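Local atomic coordinates of origin of replication complex subunit 1B (PDB entry 5HH7), a protein that reads the unmodified histone H3 tail through its BAH-PHD cassette and, as a subunit of the origin recognition complex, binds origins of replication. Residues Ile65-Cys70 with Trp91-Cys96. Sequence-based numbering, arbitrary orientation.
With ZN (zinc ion), chain D.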
loop_
_atom_site.group_PDB
_atom_site.type_symbol
_atom_site.label_atom_id
_atom_site.label_comp_id
_atom_site.label_asym_id
_atom_site.label_seq_id
_atom_site.Cartn_x
_atom_site.Cartn_y
_atom_site.Cartn_z
ATOM N N ILE A 65 16.212 -5.473 5.583
ATOM C CA ILE A 65 15.894 -4.511 4.533
ATOM C C ILE A 65 15.059 -5.135 3.423
ATOM O O ILE A 65 14.887 -6.353 3.359
ATOM C CB ILE A 65 17.155 -3.858 3.934
ATOM C CG1 ILE A 65 18.057 -4.913 3.293
ATOM C CG2 ILE A 65 17.904 -3.076 5.004
ATOM C CD1 ILE A 65 19.247 -4.328 2.563
ATOM N N GLU A 66 14.553 -4.279 2.546
ATOM C CA GLU A 66 13.614 -4.677 1.515
ATOM C C GLU A 66 14.227 -4.457 0.138
ATOM O O GLU A 66 14.786 -3.396 -0.137
ATOM C CB GLU A 66 12.342 -3.845 1.664
ATOM C CG GLU A 66 11.294 -4.057 0.592
ATOM C CD GLU A 66 10.031 -3.272 0.887
ATOM O OE1 GLU A 66 9.900 -2.136 0.380
ATOM O OE2 GLU A 66 9.180 -3.785 1.644
ATOM N N CYS A 67 14.129 -5.462 -0.723
ATOM C CA CYS A 67 14.651 -5.336 -2.077
ATOM C C CYS A 67 13.735 -4.454 -2.916
ATOM O O CYS A 67 12.524 -4.645 -2.912
ATOM C CB CYS A 67 14.790 -6.711 -2.727
ATOM S SG CYS A 67 15.153 -6.615 -4.478
ATOM N N ASP A 68 14.316 -3.484 -3.623
ATOM C CA ASP A 68 13.550 -2.587 -4.489
ATOM C C ASP A 68 12.709 -3.335 -5.517
ATOM O O ASP A 68 11.649 -2.855 -5.916
ATOM C CB ASP A 68 14.478 -1.625 -5.240
ATOM C CG ASP A 68 15.088 -0.576 -4.341
ATOM O OD1 ASP A 68 14.596 -0.414 -3.206
ATOM O OD2 ASP A 68 16.053 0.090 -4.777
ATOM N N ASP A 69 13.188 -4.497 -5.952
ATOM C CA ASP A 69 12.544 -5.221 -7.046
ATOM C C ASP A 69 11.510 -6.246 -6.587
ATOM O O ASP A 69 10.323 -6.119 -6.900
ATOM C CB ASP A 69 13.588 -5.882 -7.955
ATOM C CG ASP A 69 14.269 -4.889 -8.875
ATOM O OD1 ASP A 69 13.803 -3.732 -8.933
ATOM O OD2 ASP A 69 15.256 -5.263 -9.544
ATOM N N CYS A 70 11.961 -7.257 -5.847
ATOM C CA CYS A 70 11.082 -8.344 -5.429
ATOM C C CYS A 70 10.354 -8.037 -4.122
ATOM O O CYS A 70 9.441 -8.766 -3.735
ATOM C CB CYS A 70 11.875 -9.648 -5.286
ATOM S SG CYS A 70 12.733 -9.830 -3.702
ATOM N N TRP A 91 18.687 -0.370 -3.896
ATOM C CA TRP A 91 19.257 -1.659 -3.524
ATOM C C TRP A 91 18.368 -2.802 -3.983
ATOM O O TRP A 91 17.160 -2.785 -3.762
ATOM C CB TRP A 91 19.480 -1.755 -2.013
ATOM C CG TRP A 91 20.137 -3.044 -1.601
ATOM C CD1 TRP A 91 21.477 -3.306 -1.558
ATOM C CD2 TRP A 91 19.480 -4.249 -1.184
ATOM N NE1 TRP A 91 21.695 -4.597 -1.137
ATOM C CE2 TRP A 91 20.487 -5.195 -0.900
ATOM C CE3 TRP A 91 18.141 -4.616 -1.020
ATOM C CZ2 TRP A 91 20.195 -6.487 -0.464
ATOM C CZ3 TRP A 91 17.854 -5.899 -0.586
ATOM C CH2 TRP A 91 18.877 -6.818 -0.311
ATOM N N ILE A 92 18.976 -3.786 -4.636
ATOM C CA ILE A 92 18.281 -5.023 -4.967
ATOM C C ILE A 92 19.088 -6.203 -4.454
ATOM O O ILE A 92 20.304 -6.110 -4.279
ATOM C CB ILE A 92 18.038 -5.178 -6.482
ATOM C CG1 ILE A 92 19.365 -5.238 -7.239
ATOM C CG2 ILE A 92 17.161 -4.045 -7.001
ATOM C CD1 ILE A 92 19.210 -5.568 -8.711
ATOM N N CYS A 93 18.409 -7.316 -4.213
ATOM C CA CYS A 93 19.067 -8.479 -3.642
ATOM C C CYS A 93 19.816 -9.270 -4.707
ATOM O O CYS A 93 19.750 -8.951 -5.895
ATOM C CB CYS A 93 18.047 -9.377 -2.960
ATOM S SG CYS A 93 17.097 -10.363 -4.117
ATOM N N GLN A 94 20.521 -10.309 -4.270
ATOM C CA GLN A 94 21.338 -11.124 -5.161
ATOM C C GLN A 94 20.510 -11.864 -6.208
ATOM O O GLN A 94 20.954 -12.048 -7.340
ATOM C CB GLN A 94 22.175 -12.120 -4.355
ATOM C CG GLN A 94 21.374 -12.945 -3.363
ATOM C CD GLN A 94 21.766 -12.668 -1.926
ATOM O OE1 GLN A 94 21.996 -11.521 -1.542
ATOM N NE2 GLN A 94 21.850 -13.723 -1.123
ATOM N N PHE A 95 19.307 -12.283 -5.828
ATOM C CA PHE A 95 18.445 -13.030 -6.735
ATOM C C PHE A 95 17.950 -12.159 -7.883
ATOM O O PHE A 95 17.868 -12.613 -9.023
ATOM C CB PHE A 95 17.268 -13.645 -5.977
ATOM C CG PHE A 95 17.680 -14.630 -4.925
ATOM C CD1 PHE A 95 18.127 -15.892 -5.281
ATOM C CD2 PHE A 95 17.630 -14.295 -3.584
ATOM C CE1 PHE A 95 18.514 -16.801 -4.318
ATOM C CE2 PHE A 95 18.015 -15.200 -2.616
ATOM C CZ PHE A 95 18.456 -16.456 -2.983
ATOM N N CYS A 96 17.624 -10.907 -7.580
ATOM C CA CYS A 96 17.184 -9.974 -8.610
ATOM C C CYS A 96 18.366 -9.443 -9.415
ATOM O O CYS A 96 18.206 -9.012 -10.556
ATOM C CB CYS A 96 16.375 -8.832 -8.000
ATOM S SG CYS A 96 14.693 -9.316 -7.579
HETATM ZN ZN ZN D . 14.966 -9.134 -4.957
#
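Cys67 and Cys70 on one segment, Cys93 and Cys96 on the other, converge on a single zinc ion, one of the two that stabilise a PHD finger, and the contact illustrates how a small domain substitutes metal and sulfur for a large hydrophobic core. Cys67 is buried, and its SG, anti to its own backbone N (chi1 170°), binds zinc at 2.6 Å and accepts N-H groups from Asp69, Cys70 and, across the contact, Cys93 N at 3.3 Å, bonds expected to temper the thiolate charge. Cys93 N-caps helix 94-98, its SG accepting from Cys96 N.

Packing is tightest beside Trp91. The terminal methyl of Ile65 rests squarely over the six-membered ring of the indole as a CH-pi contact, CD1 3.5 Å from its centroid, while the ring edge abuts the backbone of Cys67. The ring also packs on an apolar side chain of the bound H3 peptide, and Glu66 forms salt bridges with a basic peptide residue and with Arg172.

The partly exposed Asp69 and Ile92 form the more solvent-accessible side, where Asp69 OD2 merely touches Ile92 CG2 and Asp69 CB, like Cys70 CB, lies 3.6 Å from Cys96 SG. Between the two, Asp68 ties itself to the Trp91 backbone twice: its N donates to Trp91 O at 2.9 Å, and its OD2, approached from above the carboxylate plane, accepts from Trp91 N at 2.8 Å.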